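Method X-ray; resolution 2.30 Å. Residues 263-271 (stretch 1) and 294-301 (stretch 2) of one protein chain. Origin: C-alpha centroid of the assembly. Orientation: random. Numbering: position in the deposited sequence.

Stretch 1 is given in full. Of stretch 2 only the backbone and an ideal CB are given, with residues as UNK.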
# COMPACT_ATOMS: atom_id res chain seq x y z
N ILE A 263 -41.91 -4.05 -24.40
CA ILE A 263 -41.92 -2.79 -25.11
C ILE A 263 -41.44 -3.00 -26.54
O ILE A 263 -41.98 -2.41 -27.47
CB ILE A 263 -41.06 -1.75 -24.40
CG1 ILE A 263 -41.50 -1.60 -22.95
CG2 ILE A 263 -41.13 -0.40 -25.11
CD1 ILE A 263 -40.85 -0.43 -22.25
N ASP A 264 -40.42 -3.84 -26.69
CA ASP A 264 -39.97 -4.30 -28.01
C ASP A 264 -39.71 -3.15 -28.98
O ASP A 264 -40.23 -3.13 -30.09
CB ASP A 264 -41.01 -5.24 -28.63
CG ASP A 264 -41.31 -6.45 -27.75
OD1 ASP A 264 -41.38 -6.28 -26.52
OD2 ASP A 264 -41.46 -7.56 -28.29
N ASN A 265 -38.90 -2.18 -28.54
CA ASN A 265 -38.53 -1.01 -29.34
C ASN A 265 -39.67 -0.04 -29.61
O ASN A 265 -39.49 0.96 -30.30
CB ASN A 265 -37.92 -1.43 -30.68
CG ASN A 265 -36.49 -1.90 -30.55
OD1 ASN A 265 -35.87 -1.74 -29.49
ND2 ASN A 265 -35.94 -2.46 -31.62
N ASN A 266 -40.85 -0.32 -29.07
CA ASN A 266 -41.95 0.62 -29.22
C ASN A 266 -41.94 1.62 -28.08
O ASN A 266 -40.89 1.94 -27.52
CB ASN A 266 -43.28 -0.12 -29.31
CG ASN A 266 -43.35 -1.03 -30.51
OD1 ASN A 266 -43.35 -0.56 -31.65
ND2 ASN A 266 -43.42 -2.34 -30.27
N THR A 267 -43.12 2.13 -27.75
CA THR A 267 -43.23 3.14 -26.71
C THR A 267 -44.29 2.73 -25.72
O THR A 267 -45.42 2.51 -26.09
CB THR A 267 -43.59 4.52 -27.27
OG1 THR A 267 -42.69 4.88 -28.33
CG2 THR A 267 -43.53 5.56 -26.16
N ALA A 268 -43.93 2.64 -24.45
CA ALA A 268 -44.91 2.29 -23.44
C ALA A 268 -45.27 3.54 -22.67
O ALA A 268 -44.41 4.16 -22.04
CB ALA A 268 -44.38 1.22 -22.52
N THR A 269 -46.55 3.90 -22.71
CA THR A 269 -47.01 5.11 -22.05
C THR A 269 -47.69 4.75 -20.73
O THR A 269 -48.51 3.85 -20.68
CB THR A 269 -47.97 5.90 -22.96
OG1 THR A 269 -47.23 6.46 -24.06
CG2 THR A 269 -48.64 7.02 -22.20
N ILE A 270 -47.33 5.45 -19.66
CA ILE A 270 -47.76 5.06 -18.32
C ILE A 270 -48.47 6.16 -17.57
O ILE A 270 -47.93 7.25 -17.40
CB ILE A 270 -46.57 4.59 -17.43
CG1 ILE A 270 -45.70 3.58 -18.17
CG2 ILE A 270 -47.08 4.03 -16.11
CD1 ILE A 270 -44.68 2.86 -17.23
N GLY A 271 -49.67 5.85 -17.08
CA GLY A 271 -50.44 6.80 -16.29
C GLY A 271 -51.83 6.27 -16.00
O GLY A 271 -52.36 5.43 -16.75
N UNK A 294 -42.93 -5.30 -9.62
CA UNK A 294 -41.90 -4.64 -10.41
C UNK A 294 -42.38 -4.59 -11.85
O UNK A 294 -43.02 -5.53 -12.35
CB UNK A 294 -40.56 -5.36 -10.30
N UNK A 295 -42.10 -3.48 -12.52
CA UNK A 295 -42.31 -3.42 -13.95
C UNK A 295 -41.04 -3.91 -14.60
O UNK A 295 -40.02 -3.22 -14.59
CB UNK A 295 -42.68 -2.01 -14.42
N UNK A 296 -41.10 -5.11 -15.16
CA UNK A 296 -39.93 -5.75 -15.74
C UNK A 296 -39.97 -5.55 -17.25
O UNK A 296 -40.70 -6.26 -17.96
CB UNK A 296 -39.88 -7.24 -15.38
N UNK A 297 -39.20 -4.57 -17.71
CA UNK A 297 -39.21 -4.13 -19.10
C UNK A 297 -38.30 -4.98 -19.97
O UNK A 297 -37.22 -5.35 -19.55
CB UNK A 297 -38.79 -2.66 -19.19
N UNK A 298 -38.73 -5.26 -21.19
CA UNK A 298 -37.91 -6.05 -22.10
C UNK A 298 -38.06 -5.57 -23.53
O UNK A 298 -39.07 -4.96 -23.89
CB UNK A 298 -38.28 -7.53 -22.00
N UNK A 299 -37.05 -5.83 -24.35
CA UNK A 299 -37.08 -5.52 -25.76
C UNK A 299 -36.52 -4.16 -26.14
O UNK A 299 -36.34 -3.87 -27.32
CB UNK A 299 -38.52 -5.62 -26.26
N UNK A 300 -36.23 -3.33 -25.14
CA UNK A 300 -35.79 -1.96 -25.38
C UNK A 300 -36.99 -1.08 -25.69
O UNK A 300 -38.13 -1.54 -25.65
CB UNK A 300 -34.77 -1.91 -26.52
N UNK A 301 -36.74 0.19 -25.99
CA UNK A 301 -37.82 1.08 -26.38
C UNK A 301 -37.93 2.31 -25.51
O UNK A 301 -37.04 2.63 -24.73
CB UNK A 301 -39.15 0.32 -26.35

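Position 294 lies in the strand. Nothing of stretch 1 lies near its ideal CB, so stretch 1 sets no preference. The residue is Asp-294, whose carboxylate is hydrogen-bonded elsewhere in the structure.

Position 295 points its CA-to-CB bond toward stretch 1, but the ideal CB has no neighbour there within 5.5 Å. Across the gap stands the apolar side chain of Ile-270. A long aliphatic or aromatic side chain could bridge the space. The residue is Leu-295. Its CD1 lies 4.1 Å from CD1 of Ile-270.

Position 296 is out of reach of stretch 1, which leaves the choice open. Its extended backbone would suit a beta-branched residue among others. It is Val-296, and it makes no contact here.

Position 297 points sideways. Its ideal CB is 4.3 Å from CD1 of Ile-263, and Ile-270 lies further along. Stretch 1 offers hydrocarbon here, so Leu, Ile, Met or an aromatic residue would suit. The residue is Phe-297. Its CD1 comes to 3.5 Å from CD1 of Ile-263. Ile-270 meets the edge of the ring, its CD1 4.4 Å from CZ of Phe-297.

Position 298 also points sideways, with no atom of stretch 1 close to the ideal CB. The main interaction comes from the backbone, so many side chains would be tolerated. The carbonyl O of 298 accepts a hydrogen bond from N of Ile-263 at 3.0 Å and a weak one from N of Asp-264 at 3.3 Å. The residue is Ser-298. Its OG bonds to a residue just outside the stretches.

Position 299 points toward the turn formed by 263-266. An ideal CB would sit 2.6 Å from CA of Asp-264, a clash. At phi 92° and psi -9° it would also jam against the preceding carbonyl O. Both facts call for glycine, and the residue is Gly-299.

Position 300 points sideways and has phi 80°, which favours glycine. The ideal CB is also tight against the modelled side chain of Asn-265, though that amide is probably turned over. The residue is Gly-300. Its carbonyl O accepts a hydrogen bond from N of Asn-265 at 3.1 Å, tying the turn to this stretch.

The CA-to-CB bond of an ideal CB at position 301 points toward stretch 1. This ideal CB would lie 2.4 Å from CG2 of Ile-263 and 2.6 Å from O of Asn-266, both clashes. The backbone angles, 122° and -166°, independently require glycine. The residue is Gly-301. Without a side chain, its CA packs 3.7 Å from CA of Asn-265.

Stretch 2 294-301: DLVFSGGG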
# COMPACT_ATOMS: atom_id res chain seq x y z
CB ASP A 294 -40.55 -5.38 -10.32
CG ASP A 294 -40.04 -5.50 -8.90
OD1 ASP A 294 -39.97 -4.47 -8.19
OD2 ASP A 294 -39.72 -6.65 -8.48
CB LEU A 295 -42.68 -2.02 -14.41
CG LEU A 295 -43.90 -1.43 -13.72
CD1 LEU A 295 -44.32 -0.07 -14.34
CD2 LEU A 295 -45.06 -2.42 -13.77
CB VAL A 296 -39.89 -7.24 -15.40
CG1 VAL A 296 -38.61 -7.88 -15.91
CG2 VAL A 296 -40.00 -7.43 -13.89
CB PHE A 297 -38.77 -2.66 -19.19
CG PHE A 297 -39.66 -1.72 -18.43
CD1 PHE A 297 -40.95 -1.46 -18.86
CD2 PHE A 297 -39.20 -1.10 -17.28
CE1 PHE A 297 -41.77 -0.59 -18.17
CE2 PHE A 297 -40.01 -0.23 -16.58
CZ PHE A 297 -41.31 0.02 -17.03
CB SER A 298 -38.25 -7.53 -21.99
OG SER A 298 -39.63 -7.74 -22.19
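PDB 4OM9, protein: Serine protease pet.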